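PDB 2H0A: transcriptional regulator from Thermus thermophilus, which probably represses transcription as a CcpA-type regulator whose periplasmic-binding-protein-like domain is likely to sense an effector or corepressor. Local coordinates for residues N98-G101 / G102-G106; V81-D85 / A86-R90; E198-L202 / G203-G207. All coordinates share one frame; numbering follows the deposited sequence.

Interaction 1: N98-G101 / G102-G106; sequences NRLG and GRLAG
Arg-103 N donates to Arg-99 O over 3.1 Å and Ala-105 N to Gly-101 O over 2.8 Å, two i to i-4 bonds in a weakly bonded stretch: Gly-102 N makes just weak bonds to Asn-98 O and Arg-99 O, and Gly-101 sits at a positive phi of 103°, where a CB would jam against the carbonyl oxygen of Leu-100. One turn on, the side chain of Arg-103 bends at its third torsion (chi3 -65°), which folds the guanidinium back over Leu-100. One face of the group lies on the Leu-100 backbone, with CA beneath its centre, while NH2 reaches Leu-100 CD1 at 3.4 Å. The contact lies in the N-terminal part of helix 99-109 of the periplasmic-binding-protein-like fold, on the chain's entry into its second lobe; Leu-104 and Ala-105 meet strand 227-230, and Arg-99 and Arg-103 rest on helix 133-147. In plane with the Arg-103 guanidinium, at its edge, Arg-99 CD stands 3.4 Å from NH1, and the two guanidinium planes are turned 45° apart. Their like charges lie near each other, but NH1 of the extended Arg-99 forms a salt bridge with Glu-136, which probably offsets the repulsion. With an alanine in place of Arg-103, Leu-100 would probably lose the flat group lying over its CA, and Arg-99 CD the guanidinium edge beside it. On the sheet side, Leu-104 packs CB and CG over Gly-101, CG standing 3.5 Å from Gly-101 CA, and Leu-100 CD1 comes to 4.3 Å from Leu-104 CG.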
loop_
_atom_site.group_PDB
_atom_site.type_symbol
_atom_site.label_atom_id
_atom_site.label_comp_id
_atom_site.label_asym_id
_atom_site.label_seq_id
_atom_site.Cartn_x
_atom_site.Cartn_y
_atom_site.Cartn_z
ATOM N N ASN A 98 14.835 -18.361 0.610
ATOM C CA ASN A 98 14.911 -17.227 -0.304
ATOM C C ASN A 98 16.268 -16.999 -0.945
ATOM O O ASN A 98 16.338 -16.431 -2.029
ATOM C CB ASN A 98 14.466 -15.950 0.411
ATOM C CG ASN A 98 12.962 -15.760 0.373
ATOM O OD1 ASN A 98 12.398 -15.366 -0.653
ATOM N ND2 ASN A 98 12.301 -16.055 1.487
ATOM N N ARG A 99 17.343 -17.425 -0.281
ATOM C CA ARG A 99 18.687 -17.251 -0.835
ATOM C C ARG A 99 18.742 -18.107 -2.090
ATOM O O ARG A 99 19.250 -17.688 -3.129
ATOM C CB ARG A 99 19.758 -17.705 0.153
ATOM C CG ARG A 99 21.110 -17.069 -0.101
ATOM C CD ARG A 99 22.224 -17.837 0.571
ATOM N NE ARG A 99 23.474 -17.079 0.597
ATOM C CZ ARG A 99 23.699 -16.030 1.386
ATOM N NH1 ARG A 99 22.758 -15.603 2.227
ATOM N NH2 ARG A 99 24.870 -15.410 1.335
ATOM N N LEU A 100 18.233 -19.326 -1.971
ATOM C CA LEU A 100 18.142 -20.215 -3.109
ATOM C C LEU A 100 16.971 -19.556 -3.832
ATOM O O LEU A 100 16.027 -19.080 -3.191
ATOM C CB LEU A 100 17.756 -21.618 -2.648
ATOM C CG LEU A 100 17.424 -22.633 -3.740
ATOM C CD1 LEU A 100 18.699 -23.061 -4.441
ATOM C CD2 LEU A 100 16.735 -23.827 -3.127
ATOM N N GLY A 101 17.001 -19.514 -5.152
ATOM C CA GLY A 101 15.903 -18.846 -5.832
ATOM C C GLY A 101 16.471 -17.511 -6.238
ATOM O O GLY A 101 16.247 -17.036 -7.347
ATOM N N GLY A 102 17.198 -16.894 -5.312
ATOM C CA GLY A 102 17.871 -15.657 -5.632
ATOM C C GLY A 102 18.940 -16.183 -6.572
ATOM O O GLY A 102 19.288 -15.565 -7.577
ATOM N N ARG A 103 19.436 -17.374 -6.237
ATOM C CA ARG A 103 20.455 -18.049 -7.028
ATOM C C ARG A 103 19.824 -18.631 -8.278
ATOM O O ARG A 103 20.413 -18.579 -9.353
ATOM C CB ARG A 103 21.124 -19.164 -6.222
ATOM C CG ARG A 103 21.924 -18.673 -5.035
ATOM C CD ARG A 103 22.963 -19.694 -4.621
ATOM N NE ARG A 103 22.361 -20.927 -4.127
ATOM C CZ ARG A 103 21.952 -21.116 -2.875
ATOM N NH1 ARG A 103 22.080 -20.148 -1.975
ATOM N NH2 ARG A 103 21.421 -22.279 -2.520
ATOM N N LEU A 104 18.628 -19.188 -8.139
ATOM C CA LEU A 104 17.950 -19.744 -9.299
ATOM C C LEU A 104 17.763 -18.614 -10.313
ATOM O O LEU A 104 17.887 -18.818 -11.521
ATOM C CB LEU A 104 16.601 -20.342 -8.895
ATOM C CG LEU A 104 16.628 -21.554 -7.950
ATOM C CD1 LEU A 104 15.211 -21.924 -7.525
ATOM C CD2 LEU A 104 17.300 -22.719 -8.638
ATOM N N ALA A 105 17.498 -17.414 -9.805
ATOM C CA ALA A 105 17.308 -16.236 -10.644
ATOM C C ALA A 105 18.614 -15.780 -11.295
ATOM O O ALA A 105 18.664 -15.522 -12.500
ATOM C CB ALA A 105 16.726 -15.099 -9.815
ATOM N N GLY A 106 19.665 -15.668 -10.491
ATOM C CA GLY A 106 20.951 -15.237 -11.013
ATOM C C GLY A 106 21.509 -16.170 -12.077
ATOM O O GLY A 106 21.852 -15.733 -13.184
#

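Interaction 2: V81-D85 / A86-R90; sequences VVLVD and AQNPR
Leu-83 packs against Ala-86 and Asn-88 where the chain leaves strand 81-84 and doubles back alongside it, in the loop that joins this strand to its parallel neighbour 92-96. In this sheet of the periplasmic-binding-protein-like fold the two strands are linked by a short loop with no helix in between, which must recross the length of the strand before the next can start in the same direction. The backbone makes the reversal at Asp-85, whose phi of 70° and psi of 20° place it in the left-handed helical region. Polar links of the turn run to the surrounding chain: Asp-85 OD2 is hydrogen-bonded to Ser-63 OG, with a long, weak ion pair to Arg-131, and Asn-88 N makes a weak hydrogen bond to Ser-93 OG. Between the two arms of the turn the contact is apolar. Leu-83 directs its CB toward the returning loop and sets this methylene against the Ala-86 methyl, CB to CB at 4.2 Å, while its neighbour Val-84 faces the other way, onto Ala-240 of helix 233-248. With CG beside its own backbone N (chi1 -70°), Leu-83 extends one branch further along the loop. Leu-83 CD1 lies 4.0 Å from Gln-87 C, and the Leu-83 and Asn-88 side chains meet at a slant, CD1 touching the Asn-88 CB methylene.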
loop_
_atom_site.group_PDB
_atom_site.type_symbol
_atom_site.label_atom_id
_atom_site.label_comp_id
_atom_site.label_asym_id
_atom_site.label_seq_id
_atom_site.Cartn_x
_atom_site.Cartn_y
_atom_site.Cartn_z
ATOM N N VAL A 81 1.836 -21.250 19.375
ATOM C CA VAL A 81 2.091 -20.328 18.277
ATOM C C VAL A 81 3.016 -20.931 17.221
ATOM O O VAL A 81 4.083 -21.463 17.534
ATOM C CB VAL A 81 2.713 -19.011 18.796
ATOM C CG1 VAL A 81 2.870 -18.026 17.654
ATOM N N VAL A 82 2.595 -20.847 15.964
ATOM C CA VAL A 82 3.386 -21.367 14.860
ATOM C C VAL A 82 3.647 -20.249 13.853
ATOM O O VAL A 82 2.711 -19.637 13.334
ATOM C CB VAL A 82 2.657 -22.542 14.163
ATOM C CG1 VAL A 82 1.269 -22.110 13.735
ATOM C CG2 VAL A 82 3.459 -23.020 12.964
ATOM N N LEU A 83 4.926 -19.979 13.598
ATOM C CA LEU A 83 5.342 -18.937 12.660
ATOM C C LEU A 83 5.391 -19.449 11.229
ATOM O O LEU A 83 5.773 -20.591 10.989
ATOM C CB LEU A 83 6.734 -18.420 13.015
ATOM C CG LEU A 83 6.943 -17.589 14.275
ATOM C CD1 LEU A 83 8.426 -17.321 14.446
ATOM C CD2 LEU A 83 6.186 -16.281 14.161
ATOM N N VAL A 84 5.008 -18.602 10.283
ATOM C CA VAL A 84 5.051 -18.969 8.881
ATOM C C VAL A 84 5.708 -17.825 8.128
ATOM O O VAL A 84 5.389 -16.660 8.361
ATOM C CB VAL A 84 3.640 -19.241 8.299
ATOM C CG1 VAL A 84 2.769 -18.006 8.417
ATOM C CG2 VAL A 84 3.762 -19.679 6.841
ATOM N N ASP A 85 6.629 -18.170 7.230
ATOM C CA ASP A 85 7.375 -17.189 6.453
ATOM C C ASP A 85 8.330 -16.475 7.395
ATOM O O ASP A 85 8.797 -15.375 7.115
ATOM C CB ASP A 85 6.437 -16.170 5.813
ATOM C CG ASP A 85 7.168 -15.206 4.906
ATOM O OD1 ASP A 85 7.662 -15.647 3.849
ATOM O OD2 ASP A 85 7.263 -14.011 5.254
ATOM N N ALA A 86 8.601 -17.117 8.528
ATOM C CA ALA A 86 9.501 -16.581 9.547
ATOM C C ALA A 86 10.176 -17.738 10.269
ATOM O O ALA A 86 9.741 -18.880 10.152
ATOM C CB ALA A 86 8.717 -15.729 10.541
ATOM N N GLN A 87 11.241 -17.442 11.006
ATOM C CA GLN A 87 11.969 -18.463 11.751
ATOM C C GLN A 87 12.203 -18.016 13.178
ATOM O O GLN A 87 12.428 -16.838 13.441
ATOM C CB GLN A 87 13.327 -18.750 11.122
ATOM C CG GLN A 87 13.280 -19.342 9.746
ATOM C CD GLN A 87 14.659 -19.729 9.271
ATOM O OE1 GLN A 87 15.320 -20.564 9.884
ATOM N NE2 GLN A 87 15.108 -19.117 8.177
ATOM N N ASN A 88 12.169 -18.968 14.099
ATOM C CA ASN A 88 12.386 -18.665 15.499
ATOM C C ASN A 88 12.755 -19.950 16.230
ATOM O O ASN A 88 12.124 -20.992 16.041
ATOM C CB ASN A 88 11.119 -18.058 16.104
ATOM C CG ASN A 88 11.356 -17.458 17.468
ATOM O OD1 ASN A 88 12.166 -16.551 17.618
ATOM N ND2 ASN A 88 10.651 -17.960 18.471
ATOM N N PRO A 89 13.798 -19.893 17.065
ATOM C CA PRO A 89 14.264 -21.047 17.835
ATOM C C PRO A 89 13.237 -21.544 18.848
ATOM O O PRO A 89 13.304 -22.691 19.294
ATOM C CB PRO A 89 15.516 -20.516 18.522
ATOM C CG PRO A 89 16.011 -19.471 17.570
ATOM C CD PRO A 89 14.739 -18.769 17.188
ATOM N N ARG A 90 12.281 -20.685 19.197
ATOM C CA ARG A 90 11.269 -21.031 20.190
ATOM C C ARG A 90 9.882 -21.369 19.674
ATOM O O ARG A 90 8.993 -21.684 20.463
ATOM C CB ARG A 90 11.136 -19.902 21.214
ATOM C CG ARG A 90 12.444 -19.471 21.855
ATOM N NH1 ARG A 90 13.502 -15.650 20.224
#

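Interaction 3: E198-L202 / G203-G207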
loop_
_atom_site.group_PDB
_atom_site.type_symbol
_atom_site.label_atom_id
_atom_site.label_comp_id
_atom_site.label_asym_id
_atom_site.label_seq_id
_atom_site.Cartn_x
_atom_site.Cartn_y
_atom_site.Cartn_z
ATOM N N GLU A 198 5.425 -1.127 -18.536
ATOM C CA GLU A 198 6.177 -0.002 -19.087
ATOM C C GLU A 198 6.966 -0.412 -20.323
ATOM O O GLU A 198 7.203 0.396 -21.217
ATOM C CB GLU A 198 7.142 0.571 -18.047
ATOM C CG GLU A 198 7.831 1.866 -18.488
ATOM C CD GLU A 198 6.884 3.069 -18.536
ATOM O OE1 GLU A 198 5.649 2.873 -18.528
ATOM O OE2 GLU A 198 7.381 4.215 -18.589
ATOM N N ALA A 199 7.397 -1.660 -20.372
ATOM C CA ALA A 199 8.131 -2.106 -21.536
ATOM C C ALA A 199 7.178 -2.017 -22.719
ATOM O O ALA A 199 7.471 -1.346 -23.706
ATOM C CB ALA A 199 8.618 -3.537 -21.347
ATOM N N VAL A 200 6.030 -2.687 -22.603
ATOM C CA VAL A 200 5.016 -2.714 -23.655
ATOM C C VAL A 200 4.621 -1.314 -24.112
ATOM O O VAL A 200 4.456 -1.059 -25.308
ATOM C CB VAL A 200 3.757 -3.449 -23.180
ATOM C CG1 VAL A 200 2.688 -3.406 -24.257
ATOM C CG2 VAL A 200 4.104 -4.878 -22.832
ATOM N N ARG A 201 4.467 -0.414 -23.151
ATOM C CA ARG A 201 4.120 0.967 -23.441
ATOM C C ARG A 201 5.186 1.534 -24.385
ATOM O O ARG A 201 5.142 2.708 -24.755
ATOM C CB ARG A 201 4.113 1.775 -22.148
ATOM C CG ARG A 201 3.022 2.805 -22.059
ATOM C CD ARG A 201 3.385 3.839 -21.034
ATOM N NE ARG A 201 4.389 4.739 -21.581
ATOM C CZ ARG A 201 5.120 5.570 -20.853
ATOM N NH1 ARG A 201 4.958 5.611 -19.537
ATOM N NH2 ARG A 201 6.005 6.361 -21.443
ATOM N N LEU A 202 6.154 0.695 -24.749
ATOM C CA LEU A 202 7.241 1.083 -25.644
ATOM C C LEU A 202 7.572 -0.034 -26.647
ATOM O O LEU A 202 7.136 0.005 -27.794
ATOM C CB LEU A 202 8.492 1.423 -24.833
ATOM C CG LEU A 202 8.562 2.668 -23.944
ATOM C CD1 LEU A 202 7.427 2.685 -22.970
ATOM C CD2 LEU A 202 9.869 2.672 -23.181
ATOM N N GLY A 203 8.332 -1.039 -26.214
ATOM C CA GLY A 203 8.699 -2.108 -27.130
ATOM C C GLY A 203 8.656 -3.526 -26.588
ATOM O O GLY A 203 8.538 -3.734 -25.389
ATOM N N LEU A 204 8.773 -4.492 -27.499
ATOM C CA LEU A 204 8.724 -5.930 -27.209
ATOM C C LEU A 204 9.094 -6.309 -25.793
ATOM O O LEU A 204 9.934 -5.676 -25.174
ATOM C CB LEU A 204 9.624 -6.694 -28.173
ATOM C CG LEU A 204 8.917 -7.513 -29.246
ATOM C CD1 LEU A 204 8.044 -8.568 -28.586
ATOM N N THR A 205 8.483 -7.375 -25.301
ATOM C CA THR A 205 8.700 -7.827 -23.944
ATOM C C THR A 205 9.499 -9.108 -23.773
ATOM O O THR A 205 10.217 -9.275 -22.788
ATOM C CB THR A 205 7.353 -8.014 -23.262
ATOM O OG1 THR A 205 6.645 -6.770 -23.278
ATOM C CG2 THR A 205 7.533 -8.494 -21.834
ATOM N N PRO A 206 9.375 -10.039 -24.716
ATOM C CA PRO A 206 10.112 -11.297 -24.609
ATOM C C PRO A 206 11.616 -11.225 -24.860
ATOM O O PRO A 206 12.408 -11.709 -24.046
ATOM C CB PRO A 206 9.399 -12.197 -25.620
ATOM C CG PRO A 206 8.916 -11.219 -26.657
ATOM C CD PRO A 206 8.375 -10.107 -25.792
ATOM N N GLY A 207 12.015 -10.639 -25.982
ATOM C CA GLY A 207 13.430 -10.577 -26.268
ATOM C C GLY A 207 13.988 -9.208 -26.618
ATOM O O GLY A 207 15.106 -8.868 -26.214
#
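Gly-203 and Thr-205 fold back on the last turn of helix 189-200, and together with Leu-202 they carry most of the contact. The motif is the exit from the helix of a beta-alpha-beta unit: strand 182-185 leads into helix 189-200, and the loop after it returns the chain to the adjacent parallel strand 210-215. Gly-203 takes the largest share. Its N donates to Ala-199 O at 2.7 Å, but the bond is weak, with an N-H...O angle of 124°, as the chain is already departing from helical geometry here. Its carbonyl oxygen turns back over the helix end and lies 4.0 Å from Ala-199 CB. Leu-202, just before it, belongs to the contact mainly through its backbone and CB, the end of its side chain leading away to Leu-175 of helix 164-175. The same neighbouring helix receives Ala-199 on Leu-171. It also supplies Arg-168, whose NE forms a salt bridge with Glu-198 OE1, while Arg-201 NH1 stands 3.0 Å from Glu-198 OE2, well out of the guanidinium plane, so that this second pairing rests on charge alone. Thr-205 closes the turn from the loop side, its side chain crossing that of Val-200 obliquely. OG1 lies beside the threonine's own backbone N (chi1 -59°), and this hydroxyl oxygen meets the CG2 methyl of Val-200, with Ala-199 CB further off at 4.3 Å from OG1.

In the fold
The three contacts are successive local turns of one chain and none touches another. Interactions 1 and 2 are the nearest pair, about 5 Å apart at their closest atoms and 22 Å between centres: strand 92-96 follows the loop of 86-90 and carries the chain from the first lobe into helix 99-109 of the second. Interaction 3 lies on the surface of that second lobe, its centre 25 Å from that of interaction 1 and 41 Å from that of interaction 2, with interactions 2 and 3 on opposite sides of the chain's centre. In relatives of this fold the effector binds in the cleft between the lobes, so interaction 3 is probably remote from such a site.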